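Local coordinates for protein 16S rRNA methylase (Escherichia coli, PDB 3P2E) that methylates the N1 position of adenine 1408 in 16S rRNA of assembled 30S subunits, using S-adenosyl-L-methionine, and so confers aminoglycoside resistance, at residues Leu104-Thr109 and Phe137-Ser142; Ile115-Asp120 and Lys160-Ser165. One frame throughout, in Å; residues are numbered along the deposited sequence.

Contact 1. Residues Leu104-Thr109 and Phe137-Ser142; sequences LFPWGT and FVTTYS. With SAH (S-adenosyl-L-homocysteine), chain C.
The ring of Phe105 has the carboxylate of S-adenosylhomocysteine at its edge, in plane, where OXT lies 3.4 Å from CD2. On the far side of the same ring, CE1 meets CG1 of Val138 obliquely at 3.7 Å, and the two side chains run side by side in the same direction. Phe193 packs edge-to-face with Phe105, and the ring of Trp107 meets Trp197 in the same manner. The Phe105 ring thus lies between the amino-acid end of the cofactor product and the neighbouring strand, with CG beside its own backbone N (chi1 -44°). Here the two chains run parallel, Leu104 pairing with Val138, and CD2 of Leu104 touches CG2 of Val138 on the sheet face they share. The pairing ends with Phe105 N giving a somewhat bent hydrogen bond (137° at the hydrogen) to Val138 O, 2.8 Å away in the carbonyl plane. Phe105, in a left-handed backbone conformation, turns the chain aside, CG of the following Pro106 rests on CG2 of Thr139, and one water bridges the widening gap by donating to Pro106 O and Thr140 O. Leu104 O, on the side of the chain turned away from Val138, accepts from the SAH amino N at 2.8 Å. Farther on, Thr109 OG1 accepts an almost straight bond (176°) from adenine N6 at 2.9 Å. This is the cofactor-binding turn after the fourth strand of a Rossmann-like methyltransferase: strand 98-104 pairs with strand 133-139, the chain leads on into helix 108-115, and helix 196-203 covers Phe105 through Leu201.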
loop_
_atom_site.group_PDB
_atom_site.type_symbol
_atom_site.label_atom_id
_atom_site.label_comp_id
_atom_site.label_asym_id
_atom_site.label_seq_id
_atom_site.Cartn_x
_atom_site.Cartn_y
_atom_site.Cartn_z
ATOM N N LEU A 104 1.044 -4.451 -1.772
ATOM C CA LEU A 104 0.930 -5.847 -1.363
ATOM C C LEU A 104 0.020 -6.693 -2.233
ATOM O O LEU A 104 -1.126 -6.323 -2.485
ATOM C CB LEU A 104 0.419 -5.913 0.080
ATOM C CG LEU A 104 1.103 -4.983 1.079
ATOM C CD1 LEU A 104 0.335 -5.003 2.389
ATOM C CD2 LEU A 104 2.547 -5.408 1.281
ATOM N N PHE A 105 0.546 -7.830 -2.683
ATOM C CA PHE A 105 -0.206 -8.777 -3.506
ATOM C C PHE A 105 -1.006 -8.075 -4.598
ATOM O O PHE A 105 -2.210 -8.315 -4.751
ATOM C CB PHE A 105 -1.141 -9.584 -2.605
ATOM C CG PHE A 105 -0.486 -10.052 -1.336
ATOM C CD1 PHE A 105 0.494 -11.041 -1.365
ATOM C CD2 PHE A 105 -0.815 -9.468 -0.119
ATOM C CE1 PHE A 105 1.146 -11.438 -0.190
ATOM C CE2 PHE A 105 -0.173 -9.854 1.061
ATOM C CZ PHE A 105 0.813 -10.845 1.021
ATOM N N PRO A 106 -0.347 -7.201 -5.379
ATOM C CA PRO A 106 -1.058 -6.494 -6.442
ATOM C C PRO A 106 -1.571 -7.435 -7.528
ATOM O O PRO A 106 -1.091 -8.565 -7.673
ATOM C CB PRO A 106 -0.006 -5.519 -6.967
ATOM C CG PRO A 106 1.268 -6.299 -6.806
ATOM C CD PRO A 106 1.098 -6.900 -5.420
ATOM N N TRP A 107 -2.547 -6.954 -8.285
ATOM C CA TRP A 107 -3.132 -7.722 -9.373
ATOM C C TRP A 107 -3.491 -6.725 -10.464
ATOM O O TRP A 107 -3.508 -5.519 -10.228
ATOM C CB TRP A 107 -4.384 -8.449 -8.880
ATOM C CG TRP A 107 -4.623 -9.780 -9.521
ATOM C CD1 TRP A 107 -3.806 -10.876 -9.471
ATOM C CD2 TRP A 107 -5.780 -10.178 -10.266
ATOM N NE1 TRP A 107 -4.387 -11.931 -10.132
ATOM C CE2 TRP A 107 -5.598 -11.531 -10.630
ATOM C CE3 TRP A 107 -6.955 -9.522 -10.659
ATOM C CZ2 TRP A 107 -6.550 -12.243 -11.370
ATOM C CZ3 TRP A 107 -7.902 -10.232 -11.394
ATOM C CH2 TRP A 107 -7.691 -11.579 -11.741
ATOM N N GLY A 108 -3.764 -7.214 -11.667
ATOM C CA GLY A 108 -4.118 -6.296 -12.733
ATOM C C GLY A 108 -2.979 -5.397 -13.175
ATOM O O GLY A 108 -1.808 -5.794 -13.156
ATOM N N THR A 109 -3.311 -4.172 -13.566
ATOM C CA THR A 109 -2.292 -3.247 -14.041
ATOM C C THR A 109 -1.231 -2.912 -12.995
ATOM O O THR A 109 -0.064 -2.747 -13.333
ATOM C CB THR A 109 -2.920 -1.931 -14.578
ATOM O OG1 THR A 109 -3.636 -1.265 -13.534
ATOM C CG2 THR A 109 -3.883 -2.235 -15.716
ATOM N N PHE A 137 7.421 -4.030 -1.721
ATOM C CA PHE A 137 6.565 -4.557 -2.785
ATOM C C PHE A 137 6.532 -6.072 -2.606
ATOM O O PHE A 137 7.566 -6.733 -2.718
ATOM C CB PHE A 137 7.125 -4.257 -4.188
ATOM C CG PHE A 137 7.318 -2.790 -4.493
ATOM C CD1 PHE A 137 6.571 -1.808 -3.848
ATOM C CD2 PHE A 137 8.241 -2.399 -5.464
ATOM C CE1 PHE A 137 6.739 -0.455 -4.161
ATOM C CE2 PHE A 137 8.418 -1.049 -5.785
ATOM C CZ PHE A 137 7.666 -0.077 -5.133
ATOM N N VAL A 138 5.357 -6.624 -2.320
ATOM C CA VAL A 138 5.225 -8.070 -2.137
ATOM C C VAL A 138 4.358 -8.603 -3.271
ATOM O O VAL A 138 3.178 -8.259 -3.381
ATOM C CB VAL A 138 4.577 -8.400 -0.775
ATOM C CG1 VAL A 138 4.467 -9.911 -0.594
ATOM C CG2 VAL A 138 5.401 -7.785 0.344
ATOM N N THR A 139 4.940 -9.451 -4.113
ATOM C CA THR A 139 4.216 -9.974 -5.262
ATOM C C THR A 139 4.171 -11.491 -5.381
ATOM O O THR A 139 4.947 -12.215 -4.754
ATOM C CB THR A 139 4.826 -9.437 -6.575
ATOM O OG1 THR A 139 6.206 -9.821 -6.644
ATOM C CG2 THR A 139 4.734 -7.923 -6.636
ATOM N N THR A 140 3.242 -11.954 -6.206
ATOM C CA THR A 140 3.079 -13.369 -6.499
ATOM C C THR A 140 2.286 -13.454 -7.800
ATOM O O THR A 140 1.413 -12.625 -8.054
ATOM C CB THR A 140 2.317 -14.118 -5.388
ATOM O OG1 THR A 140 2.317 -15.521 -5.685
ATOM C CG2 THR A 140 0.876 -13.623 -5.280
ATOM N N TYR A 141 2.602 -14.435 -8.637
ATOM C CA TYR A 141 1.883 -14.584 -9.895
ATOM C C TYR A 141 1.286 -15.979 -10.003
ATOM O O TYR A 141 0.108 -16.185 -9.701
ATOM C CB TYR A 141 2.815 -14.318 -11.080
ATOM C CG TYR A 141 2.084 -14.152 -12.395
ATOM C CD1 TYR A 141 1.140 -13.140 -12.566
ATOM C CD2 TYR A 141 2.329 -15.011 -13.467
ATOM C CE1 TYR A 141 0.457 -12.986 -13.770
ATOM C CE2 TYR A 141 1.652 -14.866 -14.676
ATOM C CZ TYR A 141 0.718 -13.852 -14.820
ATOM O OH TYR A 141 0.045 -13.705 -16.012
ATOM N N SER A 142 2.102 -16.940 -10.421
ATOM C CA SER A 142 1.643 -18.316 -10.567
ATOM C C SER A 142 1.811 -19.100 -9.269
ATOM O O SER A 142 2.712 -18.821 -8.477
ATOM C CB SER A 142 2.418 -19.010 -11.688
ATOM O OG SER A 142 2.224 -18.346 -12.925
HETATM N N SAH C . -3.368 -5.079 -1.342
HETATM C CA SAH C . -4.499 -5.825 -1.527
HETATM C CB SAH C . -4.630 -6.228 -2.998
HETATM C CG SAH C . -5.975 -6.661 -3.501
HETATM S SD SAH C . -6.103 -7.114 -5.199
HETATM C C SAH C . -4.497 -7.035 -0.495
HETATM O O SAH C . -5.610 -7.285 -0.296
HETATM O OXT SAH C . -3.561 -7.544 -0.067
HETATM C "C5'" SAH C . -5.312 -5.907 -6.270
HETATM C "C4'" SAH C . -5.885 -4.461 -5.900
HETATM O "O4'" SAH C . -5.067 -3.603 -6.707
HETATM C "C3'" SAH C . -7.332 -4.220 -6.279
HETATM O "O3'" SAH C . -8.106 -3.782 -5.118
HETATM C "C2'" SAH C . -7.258 -3.180 -7.456
HETATM O "O2'" SAH C . -8.327 -2.264 -7.546
HETATM C "C1'" SAH C . -5.896 -2.502 -7.195
HETATM N N9 SAH C . -5.256 -1.904 -8.434
HETATM C C8 SAH C . -5.096 -2.523 -9.681
HETATM N N7 SAH C . -4.553 -1.724 -10.582
HETATM C C5 SAH C . -4.359 -0.516 -9.832
HETATM C C6 SAH C . -3.792 0.711 -10.322
HETATM N N6 SAH C . -3.366 0.852 -11.599
HETATM N N1 SAH C . -3.725 1.719 -9.376
HETATM C C2 SAH C . -4.167 1.563 -8.056
HETATM N N3 SAH C . -4.715 0.369 -7.594
HETATM C C4 SAH C . -4.770 -0.610 -8.554
HETATM O O HOH W 1 0.746 -10.246 -6.447
#

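Contact 2. Residues Ile115-Asp120 and Lys160-Ser165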
loop_
_atom_site.group_PDB
_atom_site.type_symbol
_atom_site.label_atom_id
_atom_site.label_comp_id
_atom_site.label_asym_id
_atom_site.label_seq_id
_atom_site.Cartn_x
_atom_site.Cartn_y
_atom_site.Cartn_z
ATOM N N ILE A 115 6.182 -5.368 -11.633
ATOM C CA ILE A 115 7.014 -6.427 -12.210
ATOM C C ILE A 115 7.781 -6.133 -13.497
ATOM O O ILE A 115 8.899 -6.629 -13.674
ATOM C CB ILE A 115 6.178 -7.709 -12.448
ATOM C CG1 ILE A 115 5.462 -8.113 -11.158
ATOM C CG2 ILE A 115 7.079 -8.845 -12.915
ATOM C CD1 ILE A 115 6.369 -8.264 -9.979
ATOM N N LYS A 116 7.198 -5.341 -14.394
ATOM C CA LYS A 116 7.849 -5.045 -15.672
ATOM C C LYS A 116 9.283 -4.522 -15.547
ATOM O O LYS A 116 10.214 -5.122 -16.087
ATOM C CB LYS A 116 6.993 -4.069 -16.491
ATOM C CG LYS A 116 7.453 -3.911 -17.934
ATOM C CD LYS A 116 6.431 -3.149 -18.768
ATOM C CE LYS A 116 6.304 -1.697 -18.332
ATOM N NZ LYS A 116 7.538 -0.915 -18.623
ATOM N N PRO A 117 9.484 -3.386 -14.864
ATOM C CA PRO A 117 8.502 -2.525 -14.197
ATOM C C PRO A 117 8.198 -1.333 -15.098
ATOM O O PRO A 117 8.873 -1.125 -16.106
ATOM C CB PRO A 117 9.239 -2.096 -12.942
ATOM C CG PRO A 117 10.623 -1.863 -13.486
ATOM C CD PRO A 117 10.846 -3.064 -14.395
ATOM N N ASN A 118 7.186 -0.556 -14.732
ATOM C CA ASN A 118 6.819 0.635 -15.492
ATOM C C ASN A 118 7.526 1.771 -14.755
ATOM O O ASN A 118 7.094 2.179 -13.675
ATOM C CB ASN A 118 5.301 0.834 -15.448
ATOM C CG ASN A 118 4.829 1.955 -16.353
ATOM O OD1 ASN A 118 5.339 3.074 -16.300
ATOM N ND2 ASN A 118 3.838 1.661 -17.185
ATOM N N ARG A 119 8.613 2.276 -15.332
ATOM C CA ARG A 119 9.382 3.332 -14.683
ATOM C C ARG A 119 8.624 4.623 -14.401
ATOM O O ARG A 119 8.737 5.184 -13.312
ATOM C CB ARG A 119 10.647 3.643 -15.488
ATOM C CG ARG A 119 11.656 2.500 -15.505
ATOM C CD ARG A 119 12.997 2.955 -16.060
ATOM N NE ARG A 119 12.891 3.443 -17.432
ATOM C CZ ARG A 119 12.630 2.674 -18.483
ATOM N NH1 ARG A 119 12.447 1.370 -18.325
ATOM N NH2 ARG A 119 12.549 3.210 -19.694
ATOM N N ASP A 120 7.844 5.093 -15.369
ATOM C CA ASP A 120 7.097 6.331 -15.184
ATOM C C ASP A 120 6.100 6.216 -14.036
ATOM O O ASP A 120 6.029 7.099 -13.180
ATOM C CB ASP A 120 6.373 6.717 -16.475
ATOM C CG ASP A 120 5.605 8.020 -16.347
ATOM O OD1 ASP A 120 6.213 9.045 -15.961
ATOM O OD2 ASP A 120 4.392 8.028 -16.637
ATOM N N LYS A 160 13.162 -15.110 -7.477
ATOM C CA LYS A 160 14.032 -14.266 -6.674
ATOM C C LYS A 160 15.165 -13.735 -7.549
ATOM O O LYS A 160 15.622 -12.604 -7.373
ATOM C CB LYS A 160 14.607 -15.056 -5.493
ATOM C CG LYS A 160 15.421 -14.200 -4.538
ATOM C CD LYS A 160 15.965 -15.001 -3.366
ATOM C CE LYS A 160 16.770 -14.108 -2.433
ATOM N NZ LYS A 160 17.325 -14.856 -1.270
ATOM N N ALA A 161 15.601 -14.555 -8.500
ATOM C CA ALA A 161 16.681 -14.178 -9.406
ATOM C C ALA A 161 16.303 -12.957 -10.233
ATOM O O ALA A 161 17.117 -12.056 -10.437
ATOM C CB ALA A 161 17.023 -15.345 -10.324
ATOM N N TYR A 162 15.068 -12.930 -10.719
ATOM C CA TYR A 162 14.607 -11.802 -11.515
ATOM C C TYR A 162 14.701 -10.507 -10.715
ATOM O O TYR A 162 15.282 -9.518 -11.171
ATOM C CB TYR A 162 13.159 -12.013 -11.960
ATOM C CG TYR A 162 12.599 -10.819 -12.698
ATOM C CD1 TYR A 162 13.128 -10.426 -13.927
ATOM C CD2 TYR A 162 11.560 -10.062 -12.155
ATOM C CE1 TYR A 162 12.640 -9.309 -14.598
ATOM C CE2 TYR A 162 11.063 -8.940 -12.820
ATOM C CZ TYR A 162 11.607 -8.573 -14.039
ATOM O OH TYR A 162 11.121 -7.474 -14.706
ATOM N N PHE A 163 14.127 -10.516 -9.516
ATOM C CA PHE A 163 14.140 -9.337 -8.664
ATOM C C PHE A 163 15.538 -8.966 -8.174
ATOM O O PHE A 163 15.772 -7.833 -7.758
ATOM C CB PHE A 163 13.184 -9.539 -7.481
ATOM C CG PHE A 163 11.737 -9.605 -7.889
ATOM C CD1 PHE A 163 11.143 -8.533 -8.551
ATOM C CD2 PHE A 163 10.975 -10.740 -7.633
ATOM C CE1 PHE A 163 9.809 -8.591 -8.953
ATOM C CE2 PHE A 163 9.643 -10.809 -8.031
ATOM C CZ PHE A 163 9.058 -9.733 -8.692
ATOM N N LEU A 164 16.465 -9.919 -8.241
ATOM C CA LEU A 164 17.845 -9.683 -7.820
ATOM C C LEU A 164 18.733 -9.260 -8.989
ATOM O O LEU A 164 19.886 -8.882 -8.790
ATOM C CB LEU A 164 18.436 -10.948 -7.190
ATOM C CG LEU A 164 18.024 -11.313 -5.761
ATOM C CD1 LEU A 164 18.553 -12.692 -5.418
ATOM C CD2 LEU A 164 18.564 -10.275 -4.789
ATOM N N SER A 165 18.200 -9.321 -10.205
ATOM C CA SER A 165 18.978 -8.961 -11.387
ATOM C C SER A 165 19.378 -7.490 -11.409
ATOM O O SER A 165 18.671 -6.629 -10.879
ATOM C CB SER A 165 18.203 -9.307 -12.668
ATOM O OG SER A 165 17.042 -8.506 -12.821
#
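Segment 115-120 is the link between two helices of the Rossmann-like methyltransferase fold: Ile115 ends helix 108-115, a cis peptide bond joins Lys116 to Pro117, and Asn118 is the N-cap of helix 119-126. Its partner, 160-165, is a short helical turn closed by Ser165, the N-cap of helix 166-175. The backbones stay well apart, the closest CA atoms being those of Ile115 and Phe163 at 8.5 Å, so side chains have to reach across, one of them to a backbone carbonyl. Tyr162 reaches farthest. With CG anti to the backbone N (chi1 176°), its ring extends to the end of the other helix, and the hydroxyl OH donates to Ile115 O at 2.6 Å. The bond comes in nearly along the C=O axis, at a C=O...O angle of 164°, and Ile115 O lies in the plane of the tyrosine ring at its edge. Lys116 O is also near, 2.9 Å from Tyr162 OH, but at an angle too poor for a hydrogen bond.

Ile115 completes the contact with both branches. CG2 meets Tyr162 CE2 at 4.0 Å, while CD1 presses end-on against the edge of Phe163, in the ring plane and 3.3 Å from CZ, a tight apolar approach. One face of the Phe163 ring is covered near its rim by CD2 of Tyr162. Pro117 packs on Tyr168 and Leu172 of helix 166-175, and Phe163 on Val182 of strand 178-185. At the foot of the tyrosine, Tyr162 O accepts two bonds from Ser165, one from N and a shorter one from OG, 2.6 Å away and in the carbonyl plane.

In the fold
From the N terminus, the chain passes through strand 98-104 into the turn at 104-109, then helix 108-115, the link 115-120 and helix 119-126. It returns to the sheet as strand 133-139, where contact 1 closes the parallel strand-helix-strand crossover. After an unmodelled stretch, residues 160-165 come back to the end of helix 108-115 and close contact 2. The two contacts therefore cross along the sequence instead of nesting. They also touch: Thr139 OG1 packs against Phe163 CZ at 3.5 Å and Ile115 CD1 at 3.7 Å. Contact 1 ties the cofactor-binding turn 104-109 to strand 133-139; contact 2 joins the end of helix 108-115 and the link after it to the helical turn leading into helix 166-175.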